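Local coordinates for protein chlamydomonas reinhardtii THB1 (Chlamydomonas reinhardtii, PDB 6CII) that binds a single heme as a group I truncated hemoglobin, takes cyanide at the heme iron, and probably binds oxygen, at residues V26-F40 / H88-T100. Numbering follows the deposited sequence.
With HEM (protoporphyrin IX containing Fe), chain B; CYN (cyanide ion), chain C.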
loop_
_atom_site.group_PDB
_atom_site.type_symbol
_atom_site.label_atom_id
_atom_site.label_comp_id
_atom_site.label_asym_id
_atom_site.label_seq_id
_atom_site.Cartn_x
_atom_site.Cartn_y
_atom_site.Cartn_z
ATOM N N VAL A 26 7.037 7.925 1.916
ATOM C CA VAL A 26 6.984 8.756 0.704
ATOM C C VAL A 26 5.599 8.687 0.077
ATOM O O VAL A 26 5.023 9.695 -0.337
ATOM C CB VAL A 26 8.055 8.307 -0.314
ATOM C CG1 VAL A 26 7.829 9.040 -1.672
ATOM C CG2 VAL A 26 9.456 8.567 0.220
ATOM N N PHE A 27 5.076 7.467 -0.031
ATOM C CA PHE A 27 3.738 7.197 -0.542
ATOM C C PHE A 27 2.692 8.089 0.117
ATOM O O PHE A 27 1.926 8.771 -0.572
ATOM C CB PHE A 27 3.515 5.702 -0.302
ATOM C CG PHE A 27 2.139 5.182 -0.521
ATOM C CD1 PHE A 27 1.645 4.960 -1.801
ATOM C CD2 PHE A 27 1.406 4.745 0.571
ATOM C CE1 PHE A 27 0.421 4.366 -1.997
ATOM C CE2 PHE A 27 0.156 4.167 0.403
ATOM C CZ PHE A 27 -0.346 3.961 -0.893
ATOM N N TYR A 28 2.721 8.197 1.457
ATOM C CA TYR A 28 1.718 9.029 2.096
ATOM C C TYR A 28 2.038 10.519 2.008
ATOM O O TYR A 28 1.118 11.327 2.110
ATOM C CB TYR A 28 1.510 8.614 3.561
ATOM C CG TYR A 28 0.581 7.406 3.623
ATOM C CD1 TYR A 28 -0.694 7.462 3.057
ATOM C CD2 TYR A 28 0.990 6.237 4.200
ATOM C CE1 TYR A 28 -1.530 6.365 3.075
ATOM C CE2 TYR A 28 0.150 5.135 4.241
ATOM C CZ TYR A 28 -1.093 5.213 3.677
ATOM O OH TYR A 28 -1.859 4.101 3.709
ATOM N N GLU A 29 3.311 10.921 1.869
ATOM C CA GLU A 29 3.564 12.337 1.586
ATOM C C GLU A 29 2.984 12.743 0.234
ATOM O O GLU A 29 2.422 13.842 0.106
ATOM C CB GLU A 29 5.065 12.661 1.660
ATOM C CG GLU A 29 5.633 12.540 3.100
ATOM C CD GLU A 29 4.989 13.482 4.155
ATOM O OE1 GLU A 29 4.204 14.369 3.808
ATOM O OE2 GLU A 29 5.262 13.313 5.358
ATOM N N ARG A 30 3.086 11.867 -0.778
ATOM C CA ARG A 30 2.458 12.142 -2.073
ATOM C C ARG A 30 0.940 12.125 -1.957
ATOM O O ARG A 30 0.254 12.924 -2.592
ATOM C CB ARG A 30 2.894 11.105 -3.119
ATOM C CG ARG A 30 4.381 11.048 -3.369
ATOM C CD ARG A 30 4.732 9.874 -4.285
ATOM N NE ARG A 30 4.050 9.951 -5.582
ATOM C CZ ARG A 30 4.630 10.218 -6.745
ATOM N NH1 ARG A 30 5.936 10.445 -6.821
ATOM N NH2 ARG A 30 3.892 10.248 -7.852
ATOM N N ILE A 31 0.388 11.184 -1.189
ATOM C CA ILE A 31 -1.069 11.078 -1.166
ATOM C C ILE A 31 -1.687 12.307 -0.512
ATOM O O ILE A 31 -2.704 12.842 -0.986
ATOM C CB ILE A 31 -1.482 9.767 -0.476
ATOM C CG1 ILE A 31 -1.293 8.621 -1.478
ATOM C CG2 ILE A 31 -2.915 9.855 0.015
ATOM C CD1 ILE A 31 -1.394 7.200 -0.896
ATOM N N VAL A 32 -1.080 12.811 0.563
ATOM C CA VAL A 32 -1.710 13.941 1.230
ATOM C C VAL A 32 -1.508 15.222 0.451
ATOM O O VAL A 32 -2.198 16.202 0.729
ATOM C CB VAL A 32 -1.223 14.101 2.684
ATOM C CG1 VAL A 32 -1.491 12.842 3.471
ATOM C CG2 VAL A 32 0.235 14.498 2.730
ATOM N N ALA A 33 -0.591 15.229 -0.521
ATOM C CA ALA A 33 -0.407 16.370 -1.407
ATOM C C ALA A 33 -1.275 16.273 -2.655
ATOM O O ALA A 33 -1.311 17.225 -3.435
ATOM C CB ALA A 33 1.068 16.508 -1.828
ATOM N N ASP A 34 -1.971 15.154 -2.849
ATOM C CA ASP A 34 -2.723 14.902 -4.071
ATOM C C ASP A 34 -4.161 15.349 -3.840
ATOM O O ASP A 34 -4.874 14.716 -3.057
ATOM C CB ASP A 34 -2.663 13.424 -4.417
ATOM C CG ASP A 34 -3.430 13.073 -5.680
ATOM O OD1 ASP A 34 -4.329 13.847 -6.094
ATOM O OD2 ASP A 34 -3.110 12.016 -6.258
ATOM N N PRO A 35 -4.639 16.402 -4.501
ATOM C CA PRO A 35 -5.986 16.898 -4.198
ATOM C C PRO A 35 -7.078 15.881 -4.426
ATOM O O PRO A 35 -8.169 16.055 -3.872
ATOM C CB PRO A 35 -6.142 18.086 -5.157
ATOM C CG PRO A 35 -4.764 18.511 -5.460
ATOM C CD PRO A 35 -3.934 17.270 -5.467
ATOM N N GLN A 36 -6.834 14.842 -5.230
ATOM C CA GLN A 36 -7.859 13.840 -5.492
ATOM C C GLN A 36 -7.953 12.801 -4.388
ATOM O O GLN A 36 -8.979 12.120 -4.278
ATOM C CB GLN A 36 -7.586 13.130 -6.815
ATOM C CG GLN A 36 -7.787 14.006 -8.026
ATOM C CD GLN A 36 -7.542 13.237 -9.298
ATOM O OE1 GLN A 36 -8.393 12.467 -9.747
ATOM N NE2 GLN A 36 -6.353 13.407 -9.869
ATOM N N LEU A 37 -6.918 12.678 -3.568
ATOM C CA LEU A 37 -6.873 11.648 -2.544
ATOM C C LEU A 37 -6.808 12.195 -1.141
ATOM O O LEU A 37 -7.293 11.531 -0.223
ATOM C CB LEU A 37 -5.640 10.752 -2.760
ATOM C CG LEU A 37 -5.639 10.015 -4.089
ATOM C CD1 LEU A 37 -4.308 9.271 -4.211
ATOM C CD2 LEU A 37 -6.784 9.018 -4.126
ATOM N N ALA A 38 -6.167 13.354 -0.953
ATOM C CA ALA A 38 -6.009 13.943 0.376
ATOM C C ALA A 38 -7.304 14.014 1.176
ATOM O O ALA A 38 -7.251 13.774 2.397
ATOM C CB ALA A 38 -5.374 15.340 0.246
ATOM N N PRO A 39 -8.467 14.333 0.598
ATOM C CA PRO A 39 -9.668 14.455 1.438
ATOM C C PRO A 39 -10.044 13.178 2.166
ATOM O O PRO A 39 -10.633 13.262 3.256
ATOM C CB PRO A 39 -10.748 14.870 0.437
ATOM C CG PRO A 39 -9.964 15.667 -0.589
ATOM C CD PRO A 39 -8.694 14.895 -0.751
ATOM N N PHE A 40 -9.691 12.005 1.617
ATOM C CA PHE A 40 -9.968 10.751 2.309
ATOM C C PHE A 40 -9.150 10.608 3.582
ATOM O O PHE A 40 -9.576 9.903 4.507
ATOM C CB PHE A 40 -9.699 9.566 1.383
ATOM C CG PHE A 40 -10.708 9.423 0.283
ATOM C CD1 PHE A 40 -10.451 9.905 -0.987
ATOM C CD2 PHE A 40 -11.931 8.839 0.532
ATOM C CE1 PHE A 40 -11.390 9.789 -1.986
ATOM C CE2 PHE A 40 -12.872 8.722 -0.476
ATOM C CZ PHE A 40 -12.597 9.204 -1.729
ATOM N N HIS A 88 -11.061 4.276 -9.686
ATOM C CA HIS A 88 -10.097 5.256 -10.165
ATOM C C HIS A 88 -9.171 5.689 -9.039
ATOM O O HIS A 88 -7.961 5.838 -9.253
ATOM C CB HIS A 88 -10.803 6.468 -10.768
ATOM C CG HIS A 88 -9.867 7.564 -11.196
ATOM N ND1 HIS A 88 -8.898 7.381 -12.161
ATOM C CD2 HIS A 88 -9.743 8.845 -10.775
ATOM C CE1 HIS A 88 -8.227 8.507 -12.324
ATOM N NE2 HIS A 88 -8.727 9.413 -11.504
ATOM N N HIS A 89 -9.716 5.866 -7.824
ATOM C CA HIS A 89 -8.837 6.169 -6.695
ATOM C C HIS A 89 -7.827 5.061 -6.490
ATOM O O HIS A 89 -6.656 5.322 -6.173
ATOM C CB HIS A 89 -9.626 6.357 -5.402
ATOM C CG HIS A 89 -10.575 7.507 -5.438
ATOM N ND1 HIS A 89 -11.915 7.357 -5.181
ATOM C CD2 HIS A 89 -10.378 8.819 -5.697
ATOM C CE1 HIS A 89 -12.516 8.530 -5.309
ATOM N NE2 HIS A 89 -11.602 9.436 -5.619
ATOM N N PHE A 90 -8.269 3.812 -6.602
ATOM C CA PHE A 90 -7.336 2.701 -6.495
ATOM C C PHE A 90 -6.197 2.847 -7.494
ATOM O O PHE A 90 -5.028 2.677 -7.134
ATOM C CB PHE A 90 -8.072 1.377 -6.679
ATOM C CG PHE A 90 -7.198 0.172 -6.489
ATOM C CD1 PHE A 90 -6.404 -0.297 -7.531
ATOM C CD2 PHE A 90 -7.183 -0.497 -5.284
ATOM C CE1 PHE A 90 -5.590 -1.403 -7.358
ATOM C CE2 PHE A 90 -6.388 -1.617 -5.105
ATOM C CZ PHE A 90 -5.592 -2.070 -6.132
ATOM N N ASP A 91 -6.505 3.224 -8.741
ATOM C CA ASP A 91 -5.444 3.390 -9.728
ATOM C C ASP A 91 -4.511 4.524 -9.349
ATOM O O ASP A 91 -3.291 4.408 -9.515
ATOM C CB ASP A 91 -6.020 3.662 -11.120
ATOM C CG ASP A 91 -6.677 2.451 -11.735
ATOM O OD1 ASP A 91 -6.366 1.302 -11.359
ATOM O OD2 ASP A 91 -7.532 2.663 -12.618
ATOM N N LEU A 92 -5.059 5.622 -8.822
ATOM C CA LEU A 92 -4.204 6.727 -8.409
ATOM C C LEU A 92 -3.275 6.297 -7.287
ATOM O O LEU A 92 -2.096 6.705 -7.244
ATOM C CB LEU A 92 -5.055 7.915 -7.962
ATOM C CG LEU A 92 -5.944 8.632 -8.991
ATOM C CD1 LEU A 92 -6.624 9.792 -8.247
ATOM C CD2 LEU A 92 -5.142 9.153 -10.194
ATOM N N VAL A 93 -3.806 5.521 -6.334
ATOM C CA VAL A 93 -3.007 5.079 -5.192
ATOM C C VAL A 93 -1.910 4.137 -5.648
ATOM O O VAL A 93 -0.757 4.254 -5.229
ATOM C CB VAL A 93 -3.918 4.429 -4.140
ATOM C CG1 VAL A 93 -3.064 3.681 -3.135
ATOM C CG2 VAL A 93 -4.672 5.509 -3.434
ATOM N N ALA A 94 -2.251 3.212 -6.542
ATOM C CA ALA A 94 -1.265 2.279 -7.069
ATOM C C ALA A 94 -0.158 3.010 -7.803
ATOM O O ALA A 94 1.025 2.664 -7.660
ATOM C CB ALA A 94 -1.954 1.277 -7.997
ATOM N N ALA A 95 -0.517 4.047 -8.570
ATOM C CA ALA A 95 0.478 4.794 -9.323
ATOM C C ALA A 95 1.404 5.576 -8.398
ATOM O O ALA A 95 2.602 5.700 -8.674
ATOM C CB ALA A 95 -0.219 5.736 -10.307
ATOM N N HIS A 96 0.878 6.096 -7.288
ATOM C CA HIS A 96 1.766 6.708 -6.312
ATOM C C HIS A 96 2.760 5.703 -5.770
ATOM O O HIS A 96 3.920 6.047 -5.534
ATOM C CB HIS A 96 0.979 7.303 -5.152
ATOM C CG HIS A 96 0.379 8.627 -5.459
ATOM N ND1 HIS A 96 1.139 9.726 -5.805
ATOM C CD2 HIS A 96 -0.907 9.043 -5.439
ATOM C CE1 HIS A 96 0.341 10.760 -5.997
ATOM N NE2 HIS A 96 -0.906 10.372 -5.779
ATOM N N LEU A 97 2.322 4.476 -5.515
ATOM C CA LEU A 97 3.262 3.497 -4.984
ATOM C C LEU A 97 4.276 3.100 -6.045
ATOM O O LEU A 97 5.462 2.937 -5.751
ATOM C CB LEU A 97 2.537 2.265 -4.469
ATOM C CG LEU A 97 3.452 1.213 -3.824
ATOM C CD1 LEU A 97 4.240 1.806 -2.644
ATOM C CD2 LEU A 97 2.667 -0.042 -3.383
ATOM N N ASP A 98 3.829 2.933 -7.280
ATOM C CA ASP A 98 4.770 2.550 -8.327
ATOM C C ASP A 98 5.828 3.627 -8.497
ATOM O O ASP A 98 7.026 3.330 -8.520
ATOM C CB ASP A 98 4.040 2.305 -9.641
ATOM C CG ASP A 98 5.010 1.937 -10.760
ATOM O OD1 ASP A 98 5.365 0.761 -10.874
ATOM O OD2 ASP A 98 5.444 2.834 -11.498
ATOM N N SER A 99 5.400 4.893 -8.569
ATOM C CA SER A 99 6.341 6.010 -8.694
ATOM C C SER A 99 7.274 6.099 -7.496
ATOM O O SER A 99 8.454 6.440 -7.644
ATOM C CB SER A 99 5.567 7.320 -8.854
ATOM O OG SER A 99 4.955 7.377 -10.138
ATOM N N THR A 100 6.752 5.824 -6.292
ATOM C CA THR A 100 7.596 5.813 -5.098
ATOM C C THR A 100 8.676 4.752 -5.198
ATOM O O THR A 100 9.850 5.004 -4.883
ATOM C CB THR A 100 6.736 5.558 -3.865
ATOM O OG1 THR A 100 5.839 6.658 -3.665
ATOM C CG2 THR A 100 7.609 5.322 -2.635
HETATM C CHA HEM B . -7.127 2.034 5.502
HETATM C CHB HEM B . -4.506 -0.759 2.458
HETATM C CHC HEM B . -6.474 1.659 -1.365
HETATM C CHD HEM B . -8.276 5.016 1.788
HETATM C C1A HEM B . -6.293 1.077 4.974
HETATM C C2A HEM B . -5.543 0.130 5.763
HETATM C C3A HEM B . -4.823 -0.621 4.931
HETATM C C4A HEM B . -5.058 -0.195 3.583
HETATM C CMA HEM B . -3.852 -1.774 5.266
HETATM C CAA HEM B . -5.635 0.055 7.305
HETATM C CBA HEM B . -6.837 -0.838 7.647
HETATM C CGA HEM B . -6.858 -1.122 9.121
HETATM O O1A HEM B . -6.216 -2.119 9.528
HETATM O O2A HEM B . -7.493 -0.342 9.875
HETATM C C1B HEM B . -4.815 -0.307 1.185
HETATM C C2B HEM B . -4.210 -0.815 -0.013
HETATM C C3B HEM B . -4.721 -0.173 -1.064
HETATM C C4B HEM B . -5.695 0.796 -0.588
HETATM C CMB HEM B . -3.148 -1.934 -0.036
HETATM C CAB HEM B . -4.298 -0.478 -2.513
HETATM C CBB HEM B . -4.397 0.416 -3.490
HETATM C C1C HEM B . -7.112 2.757 -0.812
HETATM C C2C HEM B . -7.818 3.789 -1.550
HETATM C C3C HEM B . -8.312 4.687 -0.674
HETATM C C4C HEM B . -7.918 4.295 0.658
HETATM C CMC HEM B . -7.972 3.753 -3.090
HETATM C CAC HEM B . -9.128 5.985 -0.932
HETATM C CBC HEM B . -8.719 6.796 -1.896
HETATM C C1D HEM B . -8.050 4.469 3.047
HETATM C C2D HEM B . -8.397 5.154 4.256
HETATM C C3D HEM B . -8.096 4.354 5.303
HETATM C C4D HEM B . -7.556 3.127 4.783
HETATM C CMD HEM B . -8.995 6.579 4.306
HETATM C CAD HEM B . -8.300 4.701 6.789
HETATM C CBD HEM B . -9.777 4.537 7.148
HETATM C CGD HEM B . -9.985 4.908 8.602
HETATM O O1D HEM B . -10.902 5.719 8.886
HETATM O O2D HEM B . -9.238 4.386 9.470
HETATM N NA HEM B . -5.968 0.832 3.649
HETATM N NB HEM B . -5.716 0.695 0.799
HETATM N NC HEM B . -7.225 3.081 0.548
HETATM N ND HEM B . -7.527 3.224 3.401
HETATM FE FE HEM B . -6.609 1.948 2.132
HETATM C C CYN C . -4.960 3.125 2.024
HETATM N N CYN C . -4.003 3.701 2.253
HETATM O O HOH W 1 -11.262 12.162 -5.998
#
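In the 2-on-2 globin fold of this truncated hemoglobin, helix 16-33 and the turn after it cross helix 87-103 beside the heme; by globin convention the two helices correspond to B and G. The axes of 26-33 and 88-100 approach to 9.2 Å, their N-to-C directions 135° apart, and Phe27 enters as a knob between Val93, His96, Leu97 and Thr100. Its CG stands anti to the backbone N, which carries the ring edge in among them: CZ lies 3.5 Å from Val93 CG1, and CE1 points in plane at Val93 O.

Beside the knob, the His96 imidazole bridges two side chains of 26-40. Arg30 NE donates to His96 ND1 at 2.9 Å; the bond is straight, with an N-H...N angle of 170°, and lies near the plane of both groups, although those planes are 69° apart; NH2 adds a weak second bond. At the other end of the ring, NE2 donates at 2.8 Å to the anti lone pair of Asp34 OD2. ND1 accepting while NE2 donates is consistent with the NE2-protonated tautomer, and a flip of the ring would probably cost both bonds. Replacing His96 with a leucine would probably leave the Arg30 guanidinium and the Asp34 carboxylate without their shared mate. Asp34 is itself positioned by an Asx turn, OD1 accepting from Gln36 N.

Toward the heme, Leu37 divides its methyls: CD1 packs 3.6 Å from His96 CD2 at the ring edge, whereas CD2 meets the vinyl carbon CBC of the heme. Tyr28, on the same helix as Phe27, donates through OH to the cyanide nitrogen and also bonds Gln49 and Gln53. Phe40 directs its edge at the face of His89 in a T-shaped pair, while a water joins the two segments, its O 2.8 Å from His89 NE2 and also hydrogen-bonded to Gln36 O.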